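Local coordinates for Oxidored_FMN domain-containing protein ([Pseudomonas] geniculata N1, PDB 6L6J) that probably oxidises the amine 6-hydroxypseudooxynicotine, using bound flavin mononucleotide and a [4Fe-4S] cluster, at residues 226-231 and 260-265; 127-131 and 172-176. All blocks are in the same frame, centred on the assembly; numbering follows the deposited sequence.

Contact 1: residues 226-231 and 260-265; sequences AVEDRR and VSDWAW. With FMN (flavin mononucleotide), chain B.
The backbones of D229 and S261 run parallel as a beta bridge, their CA atoms 4.0 Å apart. They end the neighbouring barrel strands 220-229 and 255-261, which helix 241-249 connects in a beta-alpha-beta unit of the TIM barrel. S261 N points at E228 O, but this bond is modelled too short to be trusted. R230 N gives a weak bond to S261 O at 3.3 Å. Past this pair the two chains leave the sheet, and 260-265 enters the short helix 263-266.

The side chains of D229 and S261 lie on the same face of the sheet. D229 holds CG anti to the backbone N (chi1 175°), and this brings the carboxylate beside the serine. S261 OG donates to D229 OD2 at 3.0 Å, on the anti side of the carboxylate and 26° out of its plane. The same hydroxyl is bonded to Q179. The methyl group of A226 packs on S261 CB.

R230 and W265 make the outer half of the contact. R230 CB sits over the face of the indole, 3.6 Å from the centroid of the five-membered ring, in a CH-pi contact. The chain bends at chi3 and brings the guanidinium against the benzo part of W265, with CE3 over one of its faces, the planes 45° apart. A water in the guanidinium plane accepts from R230 NH2 at 2.6 Å.

W263 reaches the flavin, with NE1 3.4 Å from FMN C9. Buried S261 and D229 thus satisfy each other, while partly exposed R230 gives its polar end to a water.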
ATOM      1  N   ALA A 226      -7.579 -17.533   3.850  1.00 33.98           N
ATOM      2  CA  ALA A 226      -6.155 -17.801   3.567  1.00 37.76           C
ATOM      3  C   ALA A 226      -5.989 -19.307   3.319  1.00 37.84           C
ATOM      4  O   ALA A 226      -6.194 -20.103   4.283  1.00 34.30           O
ATOM      5  CB  ALA A 226      -5.293 -17.311   4.705  1.00 38.93           C
ATOM      6  N   VAL A 227      -5.673 -19.673   2.069  1.00 37.69           N
ATOM      7  CA  VAL A 227      -5.533 -21.092   1.635  1.00 41.58           C
ATOM      8  C   VAL A 227      -4.147 -21.568   2.061  1.00 42.36           C
ATOM      9  O   VAL A 227      -4.065 -22.689   2.603  1.00 41.25           O
ATOM     10  CB  VAL A 227      -5.782 -21.301   0.126  1.00 43.23           C
ATOM     11  CG1 VAL A 227      -7.246 -21.110  -0.219  1.00 42.54           C
ATOM     12  CG2 VAL A 227      -4.908 -20.428  -0.762  1.00 43.08           C
ATOM     13  N   GLU A 228      -3.126 -20.720   1.886  1.00 43.89           N
ATOM     14  CA  GLU A 228      -1.739 -20.993   2.353  1.00 44.80           C
ATOM     15  C   GLU A 228      -1.288 -19.893   3.325  1.00 45.50           C
ATOM     16  O   GLU A 228      -1.609 -18.724   3.061  1.00 45.90           O
ATOM     17  CB  GLU A 228      -0.792 -21.109   1.160  1.00 46.44           C
ATOM     18  CG  GLU A 228       0.645 -21.405   1.561  1.00 49.88           C
ATOM     19  CD  GLU A 228       1.354 -22.470   0.741  1.00 53.13           C
ATOM     20  OE1 GLU A 228       0.663 -23.160  -0.051  1.00 54.56           O
ATOM     21  OE2 GLU A 228       2.601 -22.612   0.901  1.00 52.47           O
ATOM     22  N   ASP A 229      -0.578 -20.260   4.403  1.00 44.94           N
ATOM     23  CA  ASP A 229       0.189 -19.303   5.241  1.00 47.14           C
ATOM     24  C   ASP A 229       1.658 -19.420   4.832  1.00 51.93           C
ATOM     25  O   ASP A 229       2.228 -20.493   5.030  1.00 42.76           O
ATOM     26  CB  ASP A 229      -0.031 -19.522   6.750  1.00 49.75           C
ATOM     27  CG  ASP A 229       0.825 -18.636   7.666  1.00 49.09           C
ATOM     28  OD1 ASP A 229       2.045 -18.883   7.739  1.00 47.25           O
ATOM     29  OD2 ASP A 229       0.278 -17.696   8.303  1.00 49.03           O
ATOM     30  N   ARG A 230       2.233 -18.337   4.292  1.00 59.72           N
ATOM     31  CA  ARG A 230       3.632 -18.294   3.786  1.00 55.97           C
ATOM     32  C   ARG A 230       4.555 -17.693   4.851  1.00 57.60           C
ATOM     33  O   ARG A 230       5.764 -17.574   4.568  1.00 53.16           O
ATOM     34  CB  ARG A 230       3.679 -17.520   2.468  1.00 53.43           C
ATOM     35  CG  ARG A 230       2.848 -18.163   1.366  1.00 54.95           C
ATOM     36  CD  ARG A 230       3.146 -17.602  -0.011  1.00 54.99           C
ATOM     37  NE  ARG A 230       4.474 -17.968  -0.490  1.00 51.37           N
ATOM     38  CZ  ARG A 230       5.114 -17.382  -1.506  1.00 55.90           C
ATOM     39  NH1 ARG A 230       6.331 -17.785  -1.838  1.00 58.73           N
ATOM     40  NH2 ARG A 230       4.548 -16.403  -2.195  1.00 53.65           N
ATOM     41  N   ARG A 231       4.013 -17.348   6.027  1.00 66.02           N
ATOM     42  CA  ARG A 231       4.797 -16.792   7.171  1.00 76.10           C
ATOM     43  C   ARG A 231       5.793 -17.874   7.616  1.00 83.87           C
ATOM     44  O   ARG A 231       7.000 -17.706   7.358  1.00 90.19           O
ATOM     45  CB  ARG A 231       3.873 -16.288   8.294  1.00 74.39           C
ATOM     46  CG  ARG A 231       4.585 -15.696   9.501  1.00 80.17           C
ATOM     47  CD  ARG A 231       5.485 -14.494   9.195  1.00 87.40           C
ATOM     48  NE  ARG A 231       6.639 -14.415  10.097  1.00 80.69           N
ATOM     49  CZ  ARG A 231       6.598 -13.988  11.361  1.00 77.03           C
ATOM     50  NH1 ARG A 231       7.702 -13.986  12.088  1.00 75.82           N
ATOM     51  NH2 ARG A 231       5.466 -13.562  11.898  1.00 75.77           N
ATOM     52  N   VAL A 260      -3.567 -15.488   0.266  1.00 38.50           N
ATOM     53  CA  VAL A 260      -2.461 -16.189   0.994  1.00 38.78           C
ATOM     54  C   VAL A 260      -2.270 -15.535   2.373  1.00 41.07           C
ATOM     55  O   VAL A 260      -2.300 -14.282   2.478  1.00 35.44           O
ATOM     56  CB  VAL A 260      -1.165 -16.193   0.166  1.00 36.45           C
ATOM     57  CG1 VAL A 260      -1.373 -16.902  -1.161  1.00 36.41           C
ATOM     58  CG2 VAL A 260      -0.616 -14.791  -0.060  1.00 36.94           C
ATOM     59  N   SER A 261      -2.075 -16.358   3.406  1.00 44.61           N
ATOM     60  CA  SER A 261      -1.928 -15.878   4.808  1.00 46.92           C
ATOM     61  C   SER A 261      -0.591 -15.149   5.001  1.00 46.49           C
ATOM     62  O   SER A 261       0.474 -15.538   4.408  1.00 43.11           O
ATOM     63  CB  SER A 261      -2.081 -16.947   5.860  1.00 53.32           C
ATOM     64  OG  SER A 261      -2.131 -16.351   7.162  1.00 49.65           O
ATOM     65  N   ASP A 262      -0.709 -14.145   5.866  1.00 43.72           N
ATOM     66  CA  ASP A 262       0.239 -13.062   6.216  1.00 41.72           C
ATOM     67  C   ASP A 262       0.176 -11.947   5.162  1.00 38.36           C
ATOM     68  O   ASP A 262       0.333 -12.225   3.965  1.00 38.16           O
ATOM     69  CB  ASP A 262       1.645 -13.565   6.512  1.00 44.74           C
ATOM     70  CG  ASP A 262       2.398 -12.615   7.439  1.00 44.31           C
ATOM     71  OD1 ASP A 262       1.893 -12.347   8.554  1.00 42.77           O
ATOM     72  OD2 ASP A 262       3.463 -12.108   7.021  1.00 49.59           O
ATOM     73  N   TRP A 263      -0.065 -10.727   5.654  1.00 35.73           N
ATOM     74  CA  TRP A 263      -0.279  -9.497   4.863  1.00 32.98           C
ATOM     75  C   TRP A 263       0.909  -9.261   3.919  1.00 30.91           C
ATOM     76  O   TRP A 263       0.671  -8.800   2.796  1.00 32.43           O
ATOM     77  CB  TRP A 263      -0.541  -8.342   5.834  1.00 32.89           C
ATOM     78  CG  TRP A 263      -1.229  -7.150   5.234  1.00 34.95           C
ATOM     79  CD1 TRP A 263      -1.675  -6.995   3.950  1.00 36.11           C
ATOM     80  CD2 TRP A 263      -1.550  -5.923   5.916  1.00 35.19           C
ATOM     81  NE1 TRP A 263      -2.222  -5.749   3.781  1.00 38.04           N
ATOM     82  CE2 TRP A 263      -2.144  -5.066   4.966  1.00 35.29           C
ATOM     83  CE3 TRP A 263      -1.379  -5.463   7.230  1.00 35.92           C
ATOM     84  CZ2 TRP A 263      -2.578  -3.786   5.297  1.00 38.62           C
ATOM     85  CZ3 TRP A 263      -1.812  -4.188   7.555  1.00 36.39           C
ATOM     86  CH2 TRP A 263      -2.397  -3.361   6.598  1.00 37.19           C
ATOM     87  N   ALA A 264       2.128  -9.589   4.347  1.00 30.10           N
ATOM     88  CA  ALA A 264       3.395  -9.291   3.640  1.00 29.01           C
ATOM     89  C   ALA A 264       3.476 -10.130   2.363  1.00 29.82           C
ATOM     90  O   ALA A 264       4.208  -9.712   1.426  1.00 28.31           O
ATOM     91  CB  ALA A 264       4.577  -9.559   4.546  1.00 27.14           C
ATOM     92  N   TRP A 265       2.754 -11.263   2.354  1.00 30.31           N
ATOM     93  CA  TRP A 265       2.617 -12.190   1.198  1.00 31.70           C
ATOM     94  C   TRP A 265       1.318 -11.929   0.406  1.00 31.54           C
ATOM     95  O   TRP A 265       1.268 -12.252  -0.803  1.00 37.13           O
ATOM     96  CB  TRP A 265       2.700 -13.626   1.717  1.00 33.27           C
ATOM     97  CG  TRP A 265       3.941 -13.920   2.493  1.00 33.25           C
ATOM     98  CD1 TRP A 265       4.107 -13.851   3.848  1.00 33.45           C
ATOM     99  CD2 TRP A 265       5.202 -14.351   1.955  1.00 33.04           C
ATOM    100  NE1 TRP A 265       5.387 -14.202   4.194  1.00 34.57           N
ATOM    101  CE2 TRP A 265       6.077 -14.526   3.049  1.00 34.61           C
ATOM    102  CE3 TRP A 265       5.674 -14.591   0.665  1.00 33.55           C
ATOM    103  CZ2 TRP A 265       7.397 -14.944   2.882  1.00 35.06           C
ATOM    104  CZ3 TRP A 265       6.982 -14.992   0.503  1.00 37.67           C
ATOM    105  CH2 TRP A 265       7.827 -15.180   1.599  1.00 34.96           C
TER
HETATM  106  N1  FMN B 701      -7.431  -7.523   3.848  1.00 30.60           N
HETATM  107  C2  FMN B 701      -8.380  -7.850   4.783  1.00 31.69           C
HETATM  108  O2  FMN B 701      -8.858  -8.988   4.737  1.00 34.56           O
HETATM  109  N3  FMN B 701      -8.851  -7.017   5.720  1.00 29.69           N
HETATM  110  C4  FMN B 701      -8.398  -5.754   5.806  1.00 28.54           C
HETATM  111  O4  FMN B 701      -8.828  -4.992   6.670  1.00 23.32           O
HETATM  112  C4A FMN B 701      -7.344  -5.309   4.853  1.00 29.52           C
HETATM  113  N5  FMN B 701      -6.841  -4.052   4.891  1.00 29.28           N
HETATM  114  C5A FMN B 701      -5.943  -3.673   3.953  1.00 30.51           C
HETATM  115  C6  FMN B 701      -5.478  -2.360   3.940  1.00 28.75           C
HETATM  116  C7  FMN B 701      -4.576  -1.977   2.967  1.00 27.65           C
HETATM  117  C7M FMN B 701      -4.045  -0.597   3.007  1.00 29.78           C
HETATM  118  C8  FMN B 701      -4.131  -2.920   1.934  1.00 28.42           C
HETATM  119  C8M FMN B 701      -3.123  -2.535   0.891  1.00 33.08           C
HETATM  120  C9  FMN B 701      -4.580  -4.214   1.929  1.00 27.87           C
HETATM  121  C9A FMN B 701      -5.484  -4.639   2.892  1.00 28.46           C
HETATM  122  N10 FMN B 701      -5.992  -5.946   2.877  1.00 28.02           N
HETATM  123  C10 FMN B 701      -6.910  -6.290   3.838  1.00 27.22           C
HETATM  124  C1' FMN B 701      -5.585  -6.960   1.852  1.00 29.24           C
HETATM  125  C2' FMN B 701      -6.351  -6.751   0.559  1.00 26.33           C
HETATM  126  O2' FMN B 701      -7.707  -7.055   0.830  1.00 25.77           O
HETATM  127  C3' FMN B 701      -5.871  -7.633  -0.554  1.00 27.04           C
HETATM  128  O3' FMN B 701      -6.130  -8.994  -0.206  1.00 29.14           O
HETATM  129  C4' FMN B 701      -4.389  -7.471  -0.890  1.00 26.57           C
HETATM  130  O4' FMN B 701      -4.033  -6.069  -0.915  1.00 27.59           O
HETATM  131  C5' FMN B 701      -4.044  -8.153  -2.207  1.00 22.79           C
HETATM  132  O5' FMN B 701      -4.791  -7.531  -3.237  1.00 24.04           O
HETATM  133  P   FMN B 701      -4.146  -6.332  -4.114  1.00 25.80           P
HETATM  134  O1P FMN B 701      -2.974  -6.942  -4.850  1.00 23.09           O
HETATM  135  O2P FMN B 701      -5.292  -5.930  -4.990  1.00 26.19           O
HETATM  136  O3P FMN B 701      -3.745  -5.269  -3.109  1.00 25.32           O
HETATM  137  O   HOH W   1       2.227 -15.165  -2.023  1.00 43.74           O

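Contact 2: residues 127-131 and 172-176; sequences YPHYF and AHNLS. With FMN (flavin mononucleotide), chain B.
H129 and Y130 meet N174 and L175 where two loops converge at the mouth of the TIM barrel. The first loop makes a type I beta turn from P128 to F131. The second follows barrel strand 166-171 and leads into helix 177-182, with S176 as its N-cap.

N174 is the centre of the contact. Its CG lies anti to the backbone N (chi1 -169°), which extends the amide toward the turn. There it comes against the H129 imidazole, and the two planes are 24° apart. H129 CD2 is 3.5 Å from N174 CG. H129 NE2 has a firm partner beyond the two loops in D180, and ND1 is bonded to K126. Replacing H129 by an alanine is likely to leave D180 and K126 without this mate and to open a gap beside the N174 amide.

Y130 comes to N174 from another direction, its ring turned 69° from the amide plane. The backbone O of N174 lies at the edge of the phenol ring, near its plane, 3.6 Å from Y130 CE2. On one face of the same ring sits H129 CB, so the two turn residues also pack on each other. Y130 OH is 3.3 Å from N174 CB, and the hydroxyl is probably hydrogen-bonded to D262, just past strand 255-261. L175 crosses the phenol at about a right angle.

H173 faces the other way, toward the flavin. Its ring is bonded through ND1 to Y170 and through NE2 to D266, an FMN-binding residue. At the apolar end of the contact, L175 CD2 touches Y130 CE2 at 3.5 Å.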
ATOM      1  N   TYR A 127       0.788 -14.466  23.931  1.00 35.55           N
ATOM      2  CA  TYR A 127       0.789 -13.007  23.646  1.00 31.80           C
ATOM      3  C   TYR A 127       0.269 -12.834  22.224  1.00 28.09           C
ATOM      4  O   TYR A 127       0.400 -13.724  21.401  1.00 25.64           O
ATOM      5  CB  TYR A 127       2.174 -12.403  23.884  1.00 30.56           C
ATOM      6  CG  TYR A 127       2.647 -12.479  25.315  1.00 28.36           C
ATOM      7  CD1 TYR A 127       2.143 -11.622  26.279  1.00 29.42           C
ATOM      8  CD2 TYR A 127       3.627 -13.375  25.700  1.00 28.61           C
ATOM      9  CE1 TYR A 127       2.578 -11.655  27.595  1.00 27.04           C
ATOM     10  CE2 TYR A 127       4.072 -13.423  27.012  1.00 29.33           C
ATOM     11  CZ  TYR A 127       3.549 -12.560  27.958  1.00 27.52           C
ATOM     12  OH  TYR A 127       3.983 -12.613  29.240  1.00 29.33           O
ATOM     13  N   PRO A 128      -0.402 -11.716  21.903  1.00 29.34           N
ATOM     14  CA  PRO A 128      -0.818 -11.441  20.523  1.00 29.25           C
ATOM     15  C   PRO A 128       0.300 -11.563  19.463  1.00 27.88           C
ATOM     16  O   PRO A 128       1.408 -11.212  19.717  1.00 26.34           O
ATOM     17  CB  PRO A 128      -1.276  -9.976  20.608  1.00 28.43           C
ATOM     18  CG  PRO A 128      -1.712  -9.796  22.033  1.00 28.50           C
ATOM     19  CD  PRO A 128      -0.787 -10.664  22.849  1.00 29.26           C
ATOM     20  N   HIS A 129      -0.033 -11.997  18.254  1.00 31.41           N
ATOM     21  CA  HIS A 129       0.953 -12.248  17.172  1.00 32.92           C
ATOM     22  C   HIS A 129       1.735 -10.963  16.859  1.00 32.50           C
ATOM     23  O   HIS A 129       2.985 -11.043  16.807  1.00 42.11           O
ATOM     24  CB  HIS A 129       0.305 -12.846  15.918  1.00 36.47           C
ATOM     25  CG  HIS A 129      -0.753 -13.883  16.156  1.00 41.28           C
ATOM     26  ND1 HIS A 129      -0.604 -14.939  17.064  1.00 42.71           N
ATOM     27  CD2 HIS A 129      -1.964 -14.055  15.566  1.00 41.35           C
ATOM     28  CE1 HIS A 129      -1.689 -15.692  17.024  1.00 45.43           C
ATOM     29  NE2 HIS A 129      -2.547 -15.165  16.120  1.00 41.69           N
ATOM     30  N   TYR A 130       1.087  -9.816  16.677  1.00 29.09           N
ATOM     31  CA  TYR A 130       1.767  -8.610  16.113  1.00 31.94           C
ATOM     32  C   TYR A 130       1.886  -7.458  17.135  1.00 30.88           C
ATOM     33  O   TYR A 130       2.052  -6.294  16.714  1.00 29.49           O
ATOM     34  CB  TYR A 130       1.047  -8.142  14.838  1.00 32.59           C
ATOM     35  CG  TYR A 130       0.837  -9.244  13.840  1.00 32.16           C
ATOM     36  CD1 TYR A 130       1.875  -9.708  13.048  1.00 33.53           C
ATOM     37  CD2 TYR A 130      -0.389  -9.879  13.749  1.00 34.38           C
ATOM     38  CE1 TYR A 130       1.697 -10.754  12.153  1.00 35.41           C
ATOM     39  CE2 TYR A 130      -0.591 -10.925  12.861  1.00 36.32           C
ATOM     40  CZ  TYR A 130       0.457 -11.360  12.058  1.00 37.52           C
ATOM     41  OH  TYR A 130       0.264 -12.388  11.187  1.00 36.21           O
ATOM     42  N   PHE A 131       1.834  -7.756  18.434  1.00 28.61           N
ATOM     43  CA  PHE A 131       1.771  -6.740  19.515  1.00 26.95           C
ATOM     44  C   PHE A 131       2.685  -7.145  20.676  1.00 22.43           C
ATOM     45  O   PHE A 131       2.669  -8.304  21.065  1.00 20.75           O
ATOM     46  CB  PHE A 131       0.314  -6.526  19.951  1.00 26.21           C
ATOM     47  CG  PHE A 131      -0.514  -5.724  18.975  1.00 27.87           C
ATOM     48  CD1 PHE A 131      -1.185  -6.342  17.930  1.00 29.16           C
ATOM     49  CD2 PHE A 131      -0.630  -4.350  19.095  1.00 28.61           C
ATOM     50  CE1 PHE A 131      -1.945  -5.609  17.035  1.00 27.07           C
ATOM     51  CE2 PHE A 131      -1.386  -3.612  18.201  1.00 27.67           C
ATOM     52  CZ  PHE A 131      -2.040  -4.247  17.171  1.00 28.95           C
ATOM     53  N   ALA A 172      -8.492 -15.409   7.750  1.00 29.13           N
ATOM     54  CA  ALA A 172      -7.364 -15.025   6.872  1.00 32.71           C
ATOM     55  C   ALA A 172      -6.362 -14.145   7.618  1.00 32.89           C
ATOM     56  O   ALA A 172      -6.582 -13.906   8.800  1.00 36.99           O
ATOM     57  CB  ALA A 172      -7.889 -14.323   5.634  1.00 35.35           C
ATOM     58  N   HIS A 173      -5.268 -13.773   6.935  1.00 37.02           N
ATOM     59  CA  HIS A 173      -4.191 -12.826   7.352  1.00 38.48           C
ATOM     60  C   HIS A 173      -3.515 -13.189   8.694  1.00 40.10           C
ATOM     61  O   HIS A 173      -2.705 -12.353   9.170  1.00 38.76           O
ATOM     62  CB  HIS A 173      -4.780 -11.411   7.405  1.00 38.33           C
ATOM     63  CG  HIS A 173      -5.115 -10.906   6.049  1.00 39.55           C
ATOM     64  ND1 HIS A 173      -6.407 -10.829   5.598  1.00 36.86           N
ATOM     65  CD2 HIS A 173      -4.314 -10.490   5.037  1.00 41.67           C
ATOM     66  CE1 HIS A 173      -6.391 -10.371   4.357  1.00 42.90           C
ATOM     67  NE2 HIS A 173      -5.117 -10.156   3.988  1.00 40.95           N
ATOM     68  N   ASN A 174      -3.818 -14.348   9.300  1.00 35.02           N
ATOM     69  CA  ASN A 174      -3.512 -14.597  10.731  1.00 33.75           C
ATOM     70  C   ASN A 174      -4.064 -13.442  11.606  1.00 33.51           C
ATOM     71  O   ASN A 174      -3.459 -13.146  12.662  1.00 31.98           O
ATOM     72  CB  ASN A 174      -2.011 -14.766  10.927  1.00 33.50           C
ATOM     73  CG  ASN A 174      -1.677 -15.278  12.308  1.00 37.12           C
ATOM     74  OD1 ASN A 174      -2.519 -15.950  12.923  1.00 44.70           O
ATOM     75  ND2 ASN A 174      -0.489 -14.949  12.810  1.00 33.02           N
ATOM     76  N   LEU A 175      -5.186 -12.828  11.204  1.00 31.47           N
ATOM     77  CA  LEU A 175      -5.920 -11.799  11.990  1.00 30.66           C
ATOM     78  C   LEU A 175      -7.330 -12.297  12.339  1.00 29.31           C
ATOM     79  O   LEU A 175      -8.238 -11.465  12.390  1.00 29.80           O
ATOM     80  CB  LEU A 175      -5.986 -10.497  11.185  1.00 30.10           C
ATOM     81  CG  LEU A 175      -4.645  -9.954  10.686  1.00 30.42           C
ATOM     82  CD1 LEU A 175      -4.858  -8.735   9.803  1.00 27.36           C
ATOM     83  CD2 LEU A 175      -3.710  -9.614  11.849  1.00 30.16           C
ATOM     84  N   SER A 176      -7.500 -13.592  12.618  1.00 29.36           N
ATOM     85  CA  SER A 176      -8.824 -14.209  12.898  1.00 28.39           C
ATOM     86  C   SER A 176      -8.704 -15.308  13.955  1.00 26.48           C
ATOM     87  O   SER A 176      -7.822 -16.181  13.822  1.00 27.62           O
ATOM     88  CB  SER A 176      -9.443 -14.766  11.639  1.00 28.06           C
ATOM     89  OG  SER A 176     -10.455 -15.714  11.968  1.00 28.54           O
TER
HETATM   90  N1  FMN B 701      -7.431  -7.523   3.848  1.00 30.60           N
HETATM   91  C2  FMN B 701      -8.380  -7.850   4.783  1.00 31.69           C
HETATM   92  O2  FMN B 701      -8.858  -8.988   4.737  1.00 34.56           O
HETATM   93  N3  FMN B 701      -8.851  -7.017   5.720  1.00 29.69           N
HETATM   94  C4  FMN B 701      -8.398  -5.754   5.806  1.00 28.54           C
HETATM   95  O4  FMN B 701      -8.828  -4.992   6.670  1.00 23.32           O
HETATM   96  C4A FMN B 701      -7.344  -5.309   4.853  1.00 29.52           C
HETATM   97  N5  FMN B 701      -6.841  -4.052   4.891  1.00 29.28           N
HETATM   98  C5A FMN B 701      -5.943  -3.673   3.953  1.00 30.51           C
HETATM   99  C6  FMN B 701      -5.478  -2.360   3.940  1.00 28.75           C
HETATM  100  C7  FMN B 701      -4.576  -1.977   2.967  1.00 27.65           C
HETATM  101  C7M FMN B 701      -4.045  -0.597   3.007  1.00 29.78           C
HETATM  102  C8  FMN B 701      -4.131  -2.920   1.934  1.00 28.42           C
HETATM  103  C8M FMN B 701      -3.123  -2.535   0.891  1.00 33.08           C
HETATM  104  C9  FMN B 701      -4.580  -4.214   1.929  1.00 27.87           C
HETATM  105  C9A FMN B 701      -5.484  -4.639   2.892  1.00 28.46           C
HETATM  106  N10 FMN B 701      -5.992  -5.946   2.877  1.00 28.02           N
HETATM  107  C10 FMN B 701      -6.910  -6.290   3.838  1.00 27.22           C
HETATM  108  C1' FMN B 701      -5.585  -6.960   1.852  1.00 29.24           C
HETATM  109  C2' FMN B 701      -6.351  -6.751   0.559  1.00 26.33           C
HETATM  110  O2' FMN B 701      -7.707  -7.055   0.830  1.00 25.77           O
HETATM  111  C3' FMN B 701      -5.871  -7.633  -0.554  1.00 27.04           C
HETATM  112  O3' FMN B 701      -6.130  -8.994  -0.206  1.00 29.14           O
HETATM  113  C4' FMN B 701      -4.389  -7.471  -0.890  1.00 26.57           C
HETATM  114  O4' FMN B 701      -4.033  -6.069  -0.915  1.00 27.59           O
HETATM  115  C5' FMN B 701      -4.044  -8.153  -2.207  1.00 22.79           C
HETATM  116  O5' FMN B 701      -4.791  -7.531  -3.237  1.00 24.04           O
HETATM  117  P   FMN B 701      -4.146  -6.332  -4.114  1.00 25.80           P
HETATM  118  O1P FMN B 701      -2.974  -6.942  -4.850  1.00 23.09           O
HETATM  119  O2P FMN B 701      -5.292  -5.930  -4.990  1.00 26.19           O
HETATM  120  O3P FMN B 701      -3.745  -5.269  -3.109  1.00 25.32           O

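In the fold
Both contacts lie at the same end of the TIM barrel, near the flavin. Contact 1 is the more buried and joins two adjacent barrel strands; contact 2 is a surface contact between two loops, one of them rising from strand 166-171. Their buried areas differ accordingly, 503 against 195 Å². Backbone bonds tie the segments of contact 1, whereas contact 2 is made by side chains, with rings gathered round an asparagine amide. They also touch each other: the two contacts meet through D262 and Y130, and A172 packs on A226. Each sends one aromatic residue to FMN, W263 from contact 1 and H173 from contact 2.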